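PDB 5M41: nigritoxine from Vibrio nigripulchritudo, which is a bacterial toxin active against crustaceans and insects, with a fold that was new when the structure was solved. Local coordinates for residues T663-N676 against L739-N751. Numbering follows the deposited sequence.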
ATOM      1  N   THR A 663      32.344  13.924 -31.885  1.00 51.45           N
ATOM      2  CA  THR A 663      31.228  13.598 -32.749  1.00 49.79           C
ATOM      3  C   THR A 663      30.175  14.681 -32.558  1.00 50.30           C
ATOM      4  O   THR A 663      30.368  15.607 -31.775  1.00 51.93           O
ATOM      5  CB  THR A 663      30.590  12.254 -32.383  1.00 50.39           C
ATOM      6  OG1 THR A 663      29.977  12.378 -31.097  1.00 49.81           O
ATOM      7  CG2 THR A 663      31.623  11.111 -32.393  1.00 48.40           C
ATOM      8  N   THR A 664      29.064  14.570 -33.273  1.00 50.01           N
ATOM      9  CA  THR A 664      27.937  15.494 -33.118  1.00 50.38           C
ATOM     10  C   THR A 664      26.880  14.895 -32.168  1.00 49.26           C
ATOM     11  O   THR A 664      25.833  15.489 -31.940  1.00 49.76           O
ATOM     12  CB  THR A 664      27.293  15.753 -34.488  1.00 52.23           C
ATOM     13  OG1 THR A 664      26.894  14.489 -35.039  1.00 52.04           O
ATOM     14  CG2 THR A 664      28.314  16.431 -35.456  1.00 53.96           C
ATOM     15  N   TYR A 665      27.165  13.718 -31.619  1.00 49.00           N
ATOM     16  CA  TYR A 665      26.295  13.076 -30.625  1.00 49.73           C
ATOM     17  C   TYR A 665      26.487  13.731 -29.269  1.00 48.28           C
ATOM     18  O   TYR A 665      27.619  13.907 -28.813  1.00 50.81           O
ATOM     19  CB  TYR A 665      26.621  11.585 -30.513  1.00 48.65           C
ATOM     20  CG  TYR A 665      25.699  10.805 -29.609  1.00 45.75           C
ATOM     21  CD1 TYR A 665      24.454  10.367 -30.080  1.00 47.34           C
ATOM     22  CD2 TYR A 665      26.084  10.441 -28.306  1.00 44.74           C
ATOM     23  CE1 TYR A 665      23.599   9.634 -29.278  1.00 43.28           C
ATOM     24  CE2 TYR A 665      25.227   9.693 -27.487  1.00 43.87           C
ATOM     25  CZ  TYR A 665      23.982   9.300 -27.992  1.00 43.61           C
ATOM     26  OH  TYR A 665      23.098   8.559 -27.249  1.00 42.18           O
ATOM     27  N   THR A 666      25.385  14.100 -28.627  1.00 47.52           N
ATOM     28  CA  THR A 666      25.476  14.884 -27.395  1.00 47.36           C
ATOM     29  C   THR A 666      25.042  14.058 -26.194  1.00 46.92           C
ATOM     30  O   THR A 666      24.316  13.070 -26.348  1.00 45.94           O
ATOM     31  CB  THR A 666      24.571  16.126 -27.455  1.00 48.32           C
ATOM     32  OG1 THR A 666      23.205  15.694 -27.446  1.00 49.67           O
ATOM     33  CG2 THR A 666      24.856  16.961 -28.732  1.00 49.29           C
ATOM     34  N   LEU A 667      25.474  14.480 -25.002  1.00 45.60           N
ATOM     35  CA  LEU A 667      24.984  13.911 -23.749  1.00 43.14           C
ATOM     36  C   LEU A 667      23.462  14.013 -23.679  1.00 42.08           C
ATOM     37  O   LEU A 667      22.809  13.114 -23.158  1.00 40.96           O
ATOM     38  CB  LEU A 667      25.609  14.616 -22.533  1.00 40.82           C
ATOM     39  CG  LEU A 667      25.194  14.068 -21.159  1.00 41.41           C
ATOM     40  CD1 LEU A 667      25.675  12.636 -20.932  1.00 39.26           C
ATOM     41  CD2 LEU A 667      25.718  14.955 -20.042  1.00 40.69           C
ATOM     42  N   GLN A 668      22.906  15.112 -24.181  1.00 43.47           N
ATOM     43  CA  GLN A 668      21.448  15.245 -24.268  1.00 46.60           C
ATOM     44  C   GLN A 668      20.779  14.112 -25.076  1.00 45.18           C
ATOM     45  O   GLN A 668      19.764  13.560 -24.640  1.00 44.40           O
ATOM     46  CB  GLN A 668      21.056  16.600 -24.855  1.00 50.67           C
ATOM     47  CG  GLN A 668      19.629  16.976 -24.499  1.00 58.17           C
ATOM     48  CD  GLN A 668      19.147  18.220 -25.211  1.00 64.89           C
ATOM     49  OE1 GLN A 668      18.651  19.147 -24.567  1.00 72.24           O
ATOM     50  NE2 GLN A 668      19.279  18.251 -26.544  1.00 63.90           N
ATOM     51  N   ASP A 669      21.338  13.756 -26.236  1.00 44.91           N
ATOM     52  CA  ASP A 669      20.787  12.622 -26.996  1.00 44.83           C
ATOM     53  C   ASP A 669      20.767  11.371 -26.117  1.00 45.51           C
ATOM     54  O   ASP A 669      19.779  10.636 -26.103  1.00 45.09           O
ATOM     55  CB  ASP A 669      21.616  12.312 -28.237  1.00 45.29           C
ATOM     56  CG  ASP A 669      21.559  13.401 -29.300  1.00 47.84           C
ATOM     57  OD1 ASP A 669      20.618  14.232 -29.321  1.00 48.68           O
ATOM     58  OD2 ASP A 669      22.502  13.408 -30.117  1.00 50.31           O
ATOM     59  N   PHE A 670      21.866  11.143 -25.394  1.00 43.45           N
ATOM     60  CA  PHE A 670      22.026   9.986 -24.511  1.00 42.34           C
ATOM     61  C   PHE A 670      20.970   9.990 -23.421  1.00 42.01           C
ATOM     62  O   PHE A 670      20.250   9.001 -23.212  1.00 40.69           O
ATOM     63  CB  PHE A 670      23.443   9.957 -23.895  1.00 40.33           C
ATOM     64  CG  PHE A 670      23.682   8.788 -22.982  1.00 40.46           C
ATOM     65  CD1 PHE A 670      23.901   7.518 -23.504  1.00 41.47           C
ATOM     66  CD2 PHE A 670      23.722   8.959 -21.602  1.00 42.11           C
ATOM     67  CE1 PHE A 670      24.129   6.432 -22.671  1.00 41.54           C
ATOM     68  CE2 PHE A 670      23.953   7.879 -20.756  1.00 42.05           C
ATOM     69  CZ  PHE A 670      24.150   6.612 -21.294  1.00 42.61           C
ATOM     70  N   ILE A 671      20.844  11.137 -22.769  1.00 41.30           N
ATOM     71  CA  ILE A 671      19.912  11.293 -21.659  1.00 39.88           C
ATOM     72  C   ILE A 671      18.471  11.098 -22.124  1.00 40.83           C
ATOM     73  O   ILE A 671      17.688  10.388 -21.474  1.00 39.76           O
ATOM     74  CB  ILE A 671      20.125  12.653 -20.944  1.00 39.22           C
ATOM     75  CG1 ILE A 671      21.439  12.625 -20.136  1.00 39.26           C
ATOM     76  CG2 ILE A 671      18.931  13.017 -20.062  1.00 39.81           C
ATOM     77  CD1 ILE A 671      21.762  13.935 -19.419  1.00 39.84           C
ATOM     78  N   THR A 672      18.123  11.697 -23.261  1.00 42.52           N
ATOM     79  CA  THR A 672      16.756  11.566 -23.805  1.00 43.74           C
ATOM     80  C   THR A 672      16.376  10.089 -23.983  1.00 43.32           C
ATOM     81  O   THR A 672      15.316   9.667 -23.568  1.00 44.24           O
ATOM     82  CB  THR A 672      16.613  12.318 -25.138  1.00 45.80           C
ATOM     83  OG1 THR A 672      16.904  13.707 -24.922  1.00 47.29           O
ATOM     84  CG2 THR A 672      15.184  12.171 -25.719  1.00 44.43           C
ATOM     85  N   VAL A 673      17.260   9.292 -24.567  1.00 42.60           N
ATOM     86  CA  VAL A 673      16.955   7.878 -24.762  1.00 42.28           C
ATOM     87  C   VAL A 673      16.898   7.146 -23.410  1.00 42.12           C
ATOM     88  O   VAL A 673      15.946   6.406 -23.127  1.00 41.43           O
ATOM     89  CB  VAL A 673      17.906   7.226 -25.796  1.00 44.12           C
ATOM     90  CG1 VAL A 673      17.762   5.712 -25.814  1.00 44.29           C
ATOM     91  CG2 VAL A 673      17.584   7.764 -27.192  1.00 45.40           C
ATOM     92  N   VAL A 674      17.870   7.409 -22.540  1.00 41.16           N
ATOM     93  CA  VAL A 674      17.944   6.709 -21.261  1.00 41.38           C
ATOM     94  C   VAL A 674      16.672   6.936 -20.440  1.00 42.52           C
ATOM     95  O   VAL A 674      16.106   5.993 -19.874  1.00 42.84           O
ATOM     96  CB  VAL A 674      19.194   7.158 -20.457  1.00 40.10           C
ATOM     97  CG1 VAL A 674      19.054   6.783 -18.984  1.00 40.13           C
ATOM     98  CG2 VAL A 674      20.441   6.528 -21.055  1.00 40.98           C
ATOM     99  N   GLU A 675      16.261   8.202 -20.378  1.00 42.82           N
ATOM    100  CA  GLU A 675      15.074   8.651 -19.683  1.00 45.32           C
ATOM    101  C   GLU A 675      13.796   7.963 -20.207  1.00 47.02           C
ATOM    102  O   GLU A 675      12.947   7.564 -19.434  1.00 45.86           O
ATOM    103  CB  GLU A 675      14.947  10.157 -19.871  1.00 48.60           C
ATOM    104  CG  GLU A 675      13.880  10.827 -19.032  1.00 54.72           C
ATOM    105  CD  GLU A 675      13.903  12.343 -19.184  1.00 62.31           C
ATOM    106  OE1 GLU A 675      14.225  12.819 -20.302  1.00 65.21           O
ATOM    107  OE2 GLU A 675      13.602  13.059 -18.190  1.00 64.44           O
ATOM    108  N   ASN A 676      13.685   7.822 -21.520  1.00 47.36           N
ATOM    109  CA  ASN A 676      12.567   7.091 -22.106  1.00 50.28           C
ATOM    110  C   ASN A 676      12.601   5.575 -21.873  1.00 46.63           C
ATOM    111  O   ASN A 676      11.567   4.937 -21.958  1.00 47.06           O
ATOM    112  CB  ASN A 676      12.453   7.362 -23.598  1.00 51.37           C
ATOM    113  CG  ASN A 676      11.243   6.663 -24.225  1.00 57.53           C
ATOM    114  OD1 ASN A 676      10.084   7.009 -23.941  1.00 59.90           O
ATOM    115  ND2 ASN A 676      11.507   5.663 -25.063  1.00 50.65           N
ATOM    116  N   LEU A 739      25.674   6.017 -34.102  1.00 47.29           N
ATOM    117  CA  LEU A 739      25.421   7.273 -33.405  1.00 48.41           C
ATOM    118  C   LEU A 739      24.297   8.077 -34.035  1.00 49.47           C
ATOM    119  O   LEU A 739      23.490   8.683 -33.326  1.00 49.58           O
ATOM    120  CB  LEU A 739      26.701   8.123 -33.331  1.00 47.74           C
ATOM    121  CG  LEU A 739      27.823   7.658 -32.394  1.00 47.33           C
ATOM    122  CD1 LEU A 739      28.991   8.631 -32.530  1.00 47.62           C
ATOM    123  CD2 LEU A 739      27.388   7.550 -30.934  1.00 45.78           C
ATOM    124  N   GLN A 740      24.235   8.079 -35.364  1.00 49.10           N
ATOM    125  CA  GLN A 740      23.191   8.802 -36.046  1.00 51.33           C
ATOM    126  C   GLN A 740      21.832   8.179 -35.695  1.00 49.03           C
ATOM    127  O   GLN A 740      20.877   8.885 -35.394  1.00 49.66           O
ATOM    128  CB  GLN A 740      23.430   8.804 -37.574  1.00 56.30           C
ATOM    129  CG  GLN A 740      22.789   9.991 -38.299  1.00 61.84           C
ATOM    130  CD  GLN A 740      23.220  11.346 -37.727  1.00 67.26           C
ATOM    131  OE1 GLN A 740      24.353  11.792 -37.925  1.00 72.44           O
ATOM    132  NE2 GLN A 740      22.315  11.997 -36.998  1.00 70.10           N
ATOM    133  N   GLY A 741      21.751   6.850 -35.738  1.00 50.13           N
ATOM    134  CA  GLY A 741      20.522   6.150 -35.337  1.00 48.36           C
ATOM    135  C   GLY A 741      20.161   6.527 -33.901  1.00 47.48           C
ATOM    136  O   GLY A 741      19.008   6.784 -33.599  1.00 45.03           O
ATOM    137  N   LEU A 742      21.161   6.589 -33.023  1.00 45.81           N
ATOM    138  CA  LEU A 742      20.926   6.991 -31.635  1.00 44.93           C
ATOM    139  C   LEU A 742      20.451   8.443 -31.534  1.00 45.24           C
ATOM    140  O   LEU A 742      19.537   8.734 -30.760  1.00 44.58           O
ATOM    141  CB  LEU A 742      22.171   6.758 -30.775  1.00 43.68           C
ATOM    142  CG  LEU A 742      22.444   5.276 -30.510  1.00 45.44           C
ATOM    143  CD1 LEU A 742      23.789   5.143 -29.806  1.00 45.87           C
ATOM    144  CD2 LEU A 742      21.334   4.628 -29.690  1.00 44.21           C
ATOM    145  N   SER A 743      21.046   9.342 -32.322  1.00 45.64           N
ATOM    146  CA  SER A 743      20.605  10.759 -32.351  1.00 48.29           C
ATOM    147  C   SER A 743      19.200  10.921 -32.908  1.00 48.42           C
ATOM    148  O   SER A 743      18.384  11.683 -32.372  1.00 46.38           O
ATOM    149  CB  SER A 743      21.568  11.615 -33.172  1.00 49.19           C
ATOM    150  OG  SER A 743      22.702  11.922 -32.380  1.00 52.93           O
ATOM    151  N   ASN A 744      18.921  10.201 -33.990  1.00 47.95           N
ATOM    152  CA  ASN A 744      17.567  10.205 -34.549  1.00 51.16           C
ATOM    153  C   ASN A 744      16.529   9.644 -33.581  1.00 48.75           C
ATOM    154  O   ASN A 744      15.442  10.199 -33.476  1.00 50.50           O
ATOM    155  CB  ASN A 744      17.523   9.520 -35.920  1.00 53.73           C
ATOM    156  CG  ASN A 744      18.458  10.186 -36.916  1.00 58.83           C
ATOM    157  OD1 ASN A 744      18.800  11.363 -36.771  1.00 63.28           O
ATOM    158  ND2 ASN A 744      18.905   9.433 -37.906  1.00 58.64           N
ATOM    159  N   ALA A 745      16.881   8.593 -32.836  1.00 46.35           N
ATOM    160  CA  ALA A 745      15.963   8.036 -31.831  1.00 46.99           C
ATOM    161  C   ALA A 745      15.617   9.090 -30.782  1.00 49.24           C
ATOM    162  O   ALA A 745      14.447   9.237 -30.394  1.00 50.11           O
ATOM    163  CB  ALA A 745      16.560   6.798 -31.179  1.00 47.08           C
ATOM    164  N   ALA A 746      16.631   9.832 -30.338  1.00 46.65           N
ATOM    165  CA  ALA A 746      16.406  10.955 -29.435  1.00 49.29           C
ATOM    166  C   ALA A 746      15.493  12.011 -30.074  1.00 50.41           C
ATOM    167  O   ALA A 746      14.534  12.479 -29.453  1.00 50.39           O
ATOM    168  CB  ALA A 746      17.741  11.565 -28.992  1.00 45.60           C
ATOM    169  N   GLN A 747      15.809  12.389 -31.306  1.00 53.92           N
ATOM    170  CA  GLN A 747      14.959  13.306 -32.076  1.00 58.77           C
ATOM    171  C   GLN A 747      13.492  12.864 -32.152  1.00 56.61           C
ATOM    172  O   GLN A 747      12.599  13.666 -31.894  1.00 55.93           O
ATOM    173  CB  GLN A 747      15.519  13.551 -33.490  1.00 62.77           C
ATOM    174  CG  GLN A 747      14.928  14.791 -34.166  1.00 71.67           C
ATOM    175  CD  GLN A 747      15.078  16.051 -33.310  1.00 77.29           C
ATOM    176  OE1 GLN A 747      16.183  16.389 -32.875  1.00 81.73           O
ATOM    177  NE2 GLN A 747      13.961  16.740 -33.046  1.00 79.93           N
ATOM    178  N   LYS A 748      13.256  11.598 -32.491  1.00 55.85           N
ATOM    179  CA  LYS A 748      11.910  11.020 -32.487  1.00 57.70           C
ATOM    180  C   LYS A 748      11.224  11.167 -31.144  1.00 58.04           C
ATOM    181  O   LYS A 748      10.011  11.372 -31.101  1.00 57.28           O
ATOM    182  CB  LYS A 748      11.934   9.535 -32.852  1.00 59.22           C
ATOM    183  CG  LYS A 748      11.884   9.254 -34.344  1.00 61.54           C
ATOM    184  CD  LYS A 748      12.153   7.788 -34.623  1.00 62.49           C
ATOM    185  CE  LYS A 748      12.283   7.553 -36.119  1.00 69.05           C
ATOM    186  NZ  LYS A 748      12.503   6.117 -36.434  1.00 69.27           N
ATOM    187  N   LEU A 749      11.983  11.057 -30.048  1.00 54.24           N
ATOM    188  CA  LEU A 749      11.377  11.184 -28.726  1.00 56.06           C
ATOM    189  C   LEU A 749      10.937  12.609 -28.377  1.00 60.74           C
ATOM    190  O   LEU A 749       9.947  12.780 -27.687  1.00 64.56           O
ATOM    191  CB  LEU A 749      12.296  10.628 -27.643  1.00 52.80           C
ATOM    192  CG  LEU A 749      12.338   9.109 -27.657  1.00 50.48           C
ATOM    193  CD1 LEU A 749      13.521   8.633 -26.839  1.00 48.96           C
ATOM    194  CD2 LEU A 749      11.024   8.538 -27.164  1.00 50.26           C
ATOM    195  N   ARG A 750      11.680  13.614 -28.843  1.00 65.22           N
ATOM    196  CA  ARG A 750      11.315  15.026 -28.635  1.00 69.85           C
ATOM    197  C   ARG A 750      10.131  15.462 -29.523  1.00 75.80           C
ATOM    198  O   ARG A 750       9.343  16.316 -29.128  1.00 78.74           O
ATOM    199  CB  ARG A 750      12.528  15.949 -28.852  1.00 68.82           C
ATOM    200  CG  ARG A 750      13.631  15.793 -27.806  1.00 69.98           C
ATOM    201  CD  ARG A 750      14.754  16.806 -27.984  1.00 70.94           C
ATOM    202  NE  ARG A 750      15.597  16.507 -29.145  1.00 72.07           N
ATOM    203  CZ  ARG A 750      16.774  15.876 -29.094  1.00 73.54           C
ATOM    204  NH1 ARG A 750      17.284  15.459 -27.931  1.00 71.24           N
ATOM    205  NH2 ARG A 750      17.449  15.656 -30.221  1.00 69.91           N
ATOM    206  N   ASN A 751      10.012  14.864 -30.708  1.00 79.02           N
ATOM    207  CA  ASN A 751       8.905  15.150 -31.638  1.00 87.09           C
ATOM    208  C   ASN A 751       7.519  14.783 -31.093  1.00 91.53           C
ATOM    209  O   ASN A 751       6.549  15.516 -31.316  1.00 94.99           O
ATOM    210  CB  ASN A 751       9.118  14.442 -32.987  1.00 86.00           C
ATOM    211  CG  ASN A 751      10.238  15.055 -33.816  1.00 85.79           C
ATOM    212  OD1 ASN A 751      10.793  16.104 -33.476  1.00 82.51           O
ATOM    213  ND2 ASN A 751      10.573  14.391 -34.927  1.00 85.29           N
TER
HETATM  214  O   HOH W   1      20.523   8.662 -27.982  1.00 34.77           O
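Tyr665 lies against the first turn of helix 739-751, with Leu739 CD2 over one ring face in a CH-pi contact, 4.2 Å from the centroid, while Leu742 CB lies 3.5 Å from Tyr665 CE1. Tyr665 CG, anti to the backbone N (chi1 -175°), carries the ring to this turn. The Tyr665 OH reaches a water that donates to Leu742 O and, weakly, to Asp669 O, linking the two helices. Beside the ring, Ser743 OG donates to Asp669 OD2 at 2.7 Å, meeting the carboxylate from above its plane and joining the helices directly. Asp669 also belongs to a capping box that closes the N-terminus of helix 667-676: its N donates to Thr666 OG1 (3.0 Å), while Thr666 N returns a weak bond to Asp669 OD2. The helices cross at 63°, 8.6 Å apart; Val673 is a knob in the hole formed by Leu742, Ala745, Ala746 and Leu749, and touches Met726 of helix 719-731. The solvent flank is looser: exposed Arg750 makes a long salt bridge from NH2 to Asp669 OD1 (3.6 Å), and its NH2 also donates almost straight to Gln747 OE1 (3.0 Å, 173°). At the end of helix 667-676, Leu749 CD2 rests on the side-chain amide of Asn676, 3.5 Å from Asn676 CG.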